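PDB 2B7K: protein SCO1, mitochondrial from Saccharomyces cerevisiae, which acts as a copper chaperone of the mitochondrial inner membrane, is required for accumulation of cytochrome c oxidase subunits 1 and 2, and probably helps deliver copper to that enzyme. Local coordinates for residues A[23-28]-A[33-38]; A[156-161]-A[175-180]. One frame throughout, in Å; residues are numbered along the deposited sequence.

Interaction 1: residues A[23-28]-A[33-38]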
loop_
_atom_site.group_PDB
_atom_site.type_symbol
_atom_site.label_atom_id
_atom_site.label_comp_id
_atom_site.label_asym_id
_atom_site.label_seq_id
_atom_site.Cartn_x
_atom_site.Cartn_y
_atom_site.Cartn_z
ATOM N N PRO A 23 -8.329 -11.454 -5.549
ATOM C CA PRO A 23 -9.389 -11.171 -4.582
ATOM C C PRO A 23 -8.972 -11.262 -3.120
ATOM O O PRO A 23 -8.235 -12.164 -2.722
ATOM C CB PRO A 23 -10.467 -12.193 -4.942
ATOM C CG PRO A 23 -9.675 -13.335 -5.510
ATOM C CD PRO A 23 -8.670 -12.625 -6.376
ATOM N N PHE A 24 -9.432 -10.295 -2.334
ATOM C CA PHE A 24 -9.169 -10.267 -0.903
ATOM C C PHE A 24 -10.324 -9.522 -0.258
ATOM O O PHE A 24 -11.022 -8.755 -0.923
ATOM C CB PHE A 24 -7.809 -9.616 -0.577
ATOM C CG PHE A 24 -7.709 -8.156 -0.921
ATOM C CD1 PHE A 24 -8.244 -7.184 -0.078
ATOM C CD2 PHE A 24 -7.030 -7.748 -2.066
ATOM C CE1 PHE A 24 -8.096 -5.828 -0.366
ATOM C CE2 PHE A 24 -6.877 -6.392 -2.364
ATOM C CZ PHE A 24 -7.410 -5.431 -1.513
ATOM N N HIS A 25 -10.523 -9.759 1.033
ATOM C CA HIS A 25 -11.630 -9.156 1.772
ATOM C C HIS A 25 -11.115 -8.722 3.139
ATOM O O HIS A 25 -10.796 -9.561 3.975
ATOM C CB HIS A 25 -12.734 -10.204 1.948
ATOM C CG HIS A 25 -14.038 -9.647 2.422
ATOM N ND1 HIS A 25 -15.010 -9.188 1.559
ATOM C CD2 HIS A 25 -14.533 -9.473 3.671
ATOM C CE1 HIS A 25 -16.047 -8.758 2.256
ATOM N NE2 HIS A 25 -15.783 -8.920 3.540
ATOM N N LEU A 26 -11.030 -7.412 3.365
ATOM C CA LEU A 26 -10.534 -6.889 4.639
ATOM C C LEU A 26 -11.465 -5.792 5.132
ATOM O O LEU A 26 -12.577 -5.646 4.635
ATOM C CB LEU A 26 -9.122 -6.307 4.449
ATOM C CG LEU A 26 -8.056 -7.274 3.911
ATOM C CD1 LEU A 26 -6.853 -6.499 3.387
ATOM C CD2 LEU A 26 -7.640 -8.242 5.017
ATOM N N GLU A 27 -11.010 -5.037 6.127
ATOM C CA GLU A 27 -11.777 -3.910 6.650
ATOM C C GLU A 27 -10.780 -2.767 6.806
ATOM O O GLU A 27 -9.603 -3.012 7.063
ATOM C CB GLU A 27 -12.380 -4.241 8.022
ATOM C CG GLU A 27 -11.347 -4.508 9.107
ATOM C CD GLU A 27 -11.959 -4.672 10.493
ATOM O OE1 GLU A 27 -11.243 -5.148 11.394
ATOM O OE2 GLU A 27 -13.143 -4.322 10.683
ATOM N N ASP A 28 -11.213 -1.522 6.635
ATOM C CA ASP A 28 -10.261 -0.437 6.829
ATOM C C ASP A 28 -10.272 -0.098 8.310
ATOM O O ASP A 28 -11.054 -0.678 9.071
ATOM C CB ASP A 28 -10.576 0.790 5.950
ATOM C CG ASP A 28 -11.899 1.450 6.280
ATOM O OD1 ASP A 28 -12.442 1.229 7.384
ATOM O OD2 ASP A 28 -12.383 2.220 5.419
ATOM N N GLU A 33 -15.839 -2.165 4.883
ATOM C CA GLU A 33 -15.364 -3.285 4.086
ATOM C C GLU A 33 -14.442 -2.751 2.991
ATOM O O GLU A 33 -14.683 -1.679 2.434
ATOM C CB GLU A 33 -16.547 -4.015 3.447
ATOM C CG GLU A 33 -16.154 -5.189 2.560
ATOM C CD GLU A 33 -17.327 -5.737 1.765
ATOM O OE1 GLU A 33 -18.370 -6.046 2.377
ATOM O OE2 GLU A 33 -17.206 -5.864 0.527
ATOM N N PHE A 34 -13.379 -3.491 2.696
ATOM C CA PHE A 34 -12.446 -3.099 1.648
ATOM C C PHE A 34 -11.989 -4.383 0.959
ATOM O O PHE A 34 -11.363 -5.236 1.586
ATOM C CB PHE A 34 -11.239 -2.371 2.247
ATOM C CG PHE A 34 -10.427 -1.611 1.232
ATOM C CD1 PHE A 34 -10.547 -0.229 1.122
ATOM C CD2 PHE A 34 -9.577 -2.281 0.361
ATOM C CE1 PHE A 34 -9.829 0.480 0.152
ATOM C CE2 PHE A 34 -8.853 -1.582 -0.616
ATOM C CZ PHE A 34 -8.985 -0.197 -0.716
ATOM N N THR A 35 -12.317 -4.523 -0.318
ATOM C CA THR A 35 -11.937 -5.715 -1.070
ATOM C C THR A 35 -11.149 -5.289 -2.295
ATOM O O THR A 35 -10.899 -4.098 -2.486
ATOM C CB THR A 35 -13.175 -6.509 -1.532
ATOM O OG1 THR A 35 -13.874 -5.762 -2.532
ATOM C CG2 THR A 35 -14.110 -6.767 -0.356
ATOM N N GLU A 36 -10.763 -6.246 -3.132
ATOM C CA GLU A 36 -9.996 -5.904 -4.320
ATOM C C GLU A 36 -10.810 -5.013 -5.247
ATOM O O GLU A 36 -10.254 -4.327 -6.103
ATOM C CB GLU A 36 -9.524 -7.163 -5.066
ATOM C CG GLU A 36 -10.560 -7.866 -5.933
ATOM C CD GLU A 36 -11.685 -8.490 -5.135
ATOM O OE1 GLU A 36 -11.468 -8.819 -3.948
ATOM O OE2 GLU A 36 -12.783 -8.667 -5.704
ATOM N N LYS A 37 -12.128 -5.014 -5.065
ATOM C CA LYS A 37 -13.010 -4.183 -5.884
ATOM C C LYS A 37 -12.787 -2.696 -5.599
ATOM O O LYS A 37 -13.088 -1.843 -6.434
ATOM C CB LYS A 37 -14.474 -4.542 -5.615
ATOM C CG LYS A 37 -14.803 -6.004 -5.860
ATOM C CD LYS A 37 -14.461 -6.426 -7.278
ATOM C CE LYS A 37 -15.342 -5.723 -8.296
ATOM N NZ LYS A 37 -16.777 -6.075 -8.116
ATOM N N ASN A 38 -12.255 -2.385 -4.422
ATOM C CA ASN A 38 -11.996 -0.994 -4.055
ATOM C C ASN A 38 -10.729 -0.448 -4.710
ATOM O O ASN A 38 -10.386 0.723 -4.533
ATOM C CB ASN A 38 -11.898 -0.841 -2.532
ATOM C CG ASN A 38 -13.242 -0.999 -1.836
ATOM O OD1 ASN A 38 -13.643 -2.102 -1.461
ATOM N ND2 ASN A 38 -13.951 0.115 -1.672
#

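Interaction 2: residues A[156-161]-A[175-180]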
loop_
_atom_site.group_PDB
_atom_site.type_symbol
_atom_site.label_atom_id
_atom_site.label_comp_id
_atom_site.label_asym_id
_atom_site.label_seq_id
_atom_site.Cartn_x
_atom_site.Cartn_y
_atom_site.Cartn_z
ATOM N N GLN A 156 -4.752 -4.185 -11.572
ATOM C CA GLN A 156 -3.628 -5.018 -11.981
ATOM C C GLN A 156 -2.295 -4.511 -11.449
ATOM O O GLN A 156 -2.069 -3.307 -11.361
ATOM C CB GLN A 156 -3.562 -5.091 -13.508
ATOM C CG GLN A 156 -4.840 -5.608 -14.143
ATOM C CD GLN A 156 -5.261 -6.945 -13.570
ATOM O OE1 GLN A 156 -4.537 -7.936 -13.682
ATOM N NE2 GLN A 156 -6.436 -6.979 -12.946
ATOM N N PHE A 157 -1.421 -5.447 -11.100
ATOM C CA PHE A 157 -0.094 -5.118 -10.602
ATOM C C PHE A 157 0.729 -4.583 -11.763
ATOM O O PHE A 157 0.821 -5.221 -12.815
ATOM C CB PHE A 157 0.580 -6.370 -10.044
ATOM C CG PHE A 157 2.021 -6.172 -9.672
ATOM C CD1 PHE A 157 2.369 -5.412 -8.554
ATOM C CD2 PHE A 157 3.033 -6.757 -10.429
ATOM C CE1 PHE A 157 3.705 -5.241 -8.194
ATOM C CE2 PHE A 157 4.374 -6.590 -10.079
ATOM C CZ PHE A 157 4.709 -5.831 -8.957
ATOM N N VAL A 158 1.325 -3.414 -11.585
ATOM C CA VAL A 158 2.133 -2.850 -12.654
ATOM C C VAL A 158 3.591 -2.670 -12.265
ATOM O O VAL A 158 4.460 -2.622 -13.134
ATOM C CB VAL A 158 1.571 -1.500 -13.138
ATOM C CG1 VAL A 158 0.242 -1.717 -13.829
ATOM C CG2 VAL A 158 1.412 -0.551 -11.974
ATOM N N ASP A 159 3.869 -2.580 -10.967
ATOM C CA ASP A 159 5.249 -2.405 -10.533
ATOM C C ASP A 159 5.423 -2.439 -9.018
ATOM O O ASP A 159 4.509 -2.111 -8.267
ATOM C CB ASP A 159 5.787 -1.081 -11.085
ATOM C CG ASP A 159 7.281 -0.926 -10.889
ATOM O OD1 ASP A 159 8.028 -1.855 -11.263
ATOM O OD2 ASP A 159 7.708 0.129 -10.373
ATOM N N ALA A 160 6.606 -2.854 -8.579
ATOM C CA ALA A 160 6.926 -2.907 -7.161
ATOM C C ALA A 160 8.111 -1.988 -6.936
ATOM O O ALA A 160 9.080 -2.011 -7.695
ATOM C CB ALA A 160 7.278 -4.324 -6.748
ATOM N N LEU A 161 8.035 -1.161 -5.906
ATOM C CA LEU A 161 9.134 -0.253 -5.625
ATOM C C LEU A 161 9.824 -0.703 -4.350
ATOM O O LEU A 161 9.240 -0.669 -3.263
ATOM C CB LEU A 161 8.627 1.188 -5.489
ATOM C CG LEU A 161 7.949 1.748 -6.746
ATOM C CD1 LEU A 161 6.471 1.402 -6.730
ATOM C CD2 LEU A 161 8.124 3.259 -6.798
ATOM N N VAL A 175 5.103 8.453 -11.600
ATOM C CA VAL A 175 4.610 9.400 -12.596
ATOM C C VAL A 175 4.561 8.742 -13.975
ATOM O O VAL A 175 3.566 8.848 -14.689
ATOM C CB VAL A 175 5.508 10.655 -12.655
ATOM C CG1 VAL A 175 5.048 11.582 -13.786
ATOM C CG2 VAL A 175 5.455 11.387 -11.315
ATOM N N GLU A 176 5.639 8.055 -14.334
ATOM C CA GLU A 176 5.740 7.364 -15.620
ATOM C C GLU A 176 4.543 6.437 -15.852
ATOM O O GLU A 176 3.928 6.449 -16.922
ATOM C CB GLU A 176 7.048 6.564 -15.659
ATOM C CG GLU A 176 7.336 5.865 -16.977
ATOM C CD GLU A 176 8.673 5.139 -16.968
ATOM O OE1 GLU A 176 9.034 4.539 -18.003
ATOM O OE2 GLU A 176 9.365 5.167 -15.928
ATOM N N HIS A 177 4.211 5.641 -14.843
ATOM C CA HIS A 177 3.089 4.708 -14.926
ATOM C C HIS A 177 1.732 5.392 -15.025
ATOM O O HIS A 177 0.882 4.995 -15.820
ATOM C CB HIS A 177 3.084 3.783 -13.707
ATOM C CG HIS A 177 4.065 2.658 -13.796
ATOM N ND1 HIS A 177 3.921 1.618 -14.690
ATOM C CD2 HIS A 177 5.210 2.415 -13.117
ATOM C CE1 HIS A 177 4.935 0.782 -14.555
ATOM N NE2 HIS A 177 5.731 1.242 -13.608
ATOM N N VAL A 178 1.522 6.410 -14.199
ATOM C CA VAL A 178 0.252 7.119 -14.188
ATOM C C VAL A 178 -0.019 7.880 -15.479
ATOM O O VAL A 178 -1.112 7.782 -16.047
ATOM C CB VAL A 178 0.188 8.108 -13.000
ATOM C CG1 VAL A 178 -1.110 8.896 -13.033
ATOM C CG2 VAL A 178 0.302 7.341 -11.696
ATOM N N LYS A 179 0.976 8.629 -15.941
ATOM C CA LYS A 179 0.812 9.422 -17.154
ATOM C C LYS A 179 0.744 8.619 -18.446
ATOM O O LYS A 179 0.178 9.090 -19.433
ATOM C CB LYS A 179 1.925 10.471 -17.258
ATOM C CG LYS A 179 1.918 11.486 -16.125
ATOM C CD LYS A 179 2.468 12.848 -16.550
ATOM C CE LYS A 179 3.912 12.785 -17.032
ATOM N NZ LYS A 179 4.063 12.087 -18.342
ATOM N N SER A 180 1.304 7.415 -18.453
ATOM C CA SER A 180 1.274 6.602 -19.664
ATOM C C SER A 180 0.121 5.603 -19.657
ATOM O O SER A 180 -0.104 4.893 -20.637
ATOM C CB SER A 180 2.599 5.853 -19.836
ATOM O OG SER A 180 2.748 4.841 -18.858
#

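Interaction 1: residues A[23-28]-A[33-38]
L26 and F34 form the hydrogen-bonded pair of this two-stranded unit. L26 N donates a hydrogen bond to F34 O (2.8 Å), and F34 N donates one back to L26 O (3.0 Å), the latter donor standing 52° out of the carbonyl plane. H25 with T35 and E27 with E33 make the flanking non-hydrogen-bonded pairs. Where the second strand gives way to a 3-10 turn, backbone pairing fades to a weak bond from E36 N to F24 O, and a carboxylate takes over: E36 OE1 accepts from F24 N at 3.0 Å on its anti side, 29° out of the carboxylate plane. E36 is bent at chi2 (-67°), which folds the carboxylate back to P23 and F24. T35, the last residue of the strand, forms an ST turn, its OG1 accepting from K37 N, while N38 OD1 receives T35 N.

Apolar contact gathers on the L26 and F34 side. The F24 ring lies with one face over the backbone at T35 and E36, E36 N standing 3.7 Å above its centre. CE1 of F24 meets the F34 ring at its edge, 3.9 Å from F34 CD2, and N38 CB sits over one face of the F34 ring. L110 and L82 continue the packing around F34.

On the more exposed side, H25 runs alongside T35, H25 ND1 lying 3.2 Å from T35 CG2. The extended E33 crosses the imidazole at about a right angle, bringing E33 CD obliquely to 3.3 Å from H25 CE1. Together the segments build an antiparallel beta hairpin at one edge of the central sheet of this thioredoxin-like domain.

Interaction 2: residues A[156-161]-A[175-180]
H177 lays its imidazole against V158 and D159, and it alone represents the helix in this contact. H177 NE2 comes 3.4 Å from D159 CB, H177 CE1 lies 3.7 Å from V158 O, and V158 CG2 sits over one face of the ring, 4.3 Å above its plane and offset toward the rim. The touch is van der Waals in character. Although the D159 carboxylate and the imidazole are only 29° apart in plane, the two side chains cross at about a right angle, and D159 OD2 stays 4.0 Å from H177 NE2. That nitrogen is covered by the contact yet finds no polar partner in the model.

One step outward, torsions explain the placement. H177 holds CG beside its backbone N and anti to its carbonyl carbon (chi1 -79°), which sends the ring from the helix across to the strand. An alanine at H177 is likely to open a gap against V158 and D159 and sever the sole bridge between these two segments. On the strand side, V158 and D159 share L150 as their partner on strand 148-151, a classic beta bulge, and the CB atoms of both point toward the helix. Within the helical segment, E176 O accepts from both S180 OG and S180 N, which reach it from opposite faces of its plane.

Farther out, L150 also touches H177, and K173, one helical turn earlier, meets D159. Helix 169-180 thus packs beside edge strand 157-161, while V175 turns to helix 56-75 and V178 to the loop residues F43 and I77.

Interactions 1 and 2 sit at the two outer edges of one mixed sheet, an example of how a single sheet can be finished differently at its two margins. Interaction 1 supplies the outermost strand 33-35, paired with 25-28; interaction 2 involves the other outermost strand, 157-161, which packs against helix 169-180. Their centres lie 21 Å apart, and the nearest atoms, about 8 Å apart, do not touch. They follow in series along the chain, with strands 108-111, 80-85, 44-49 and 148-151 between them across the sheet. Both are packing contacts within the thioredoxin-like domain, away from the residues C53, C57 and H144 that probably bind copper.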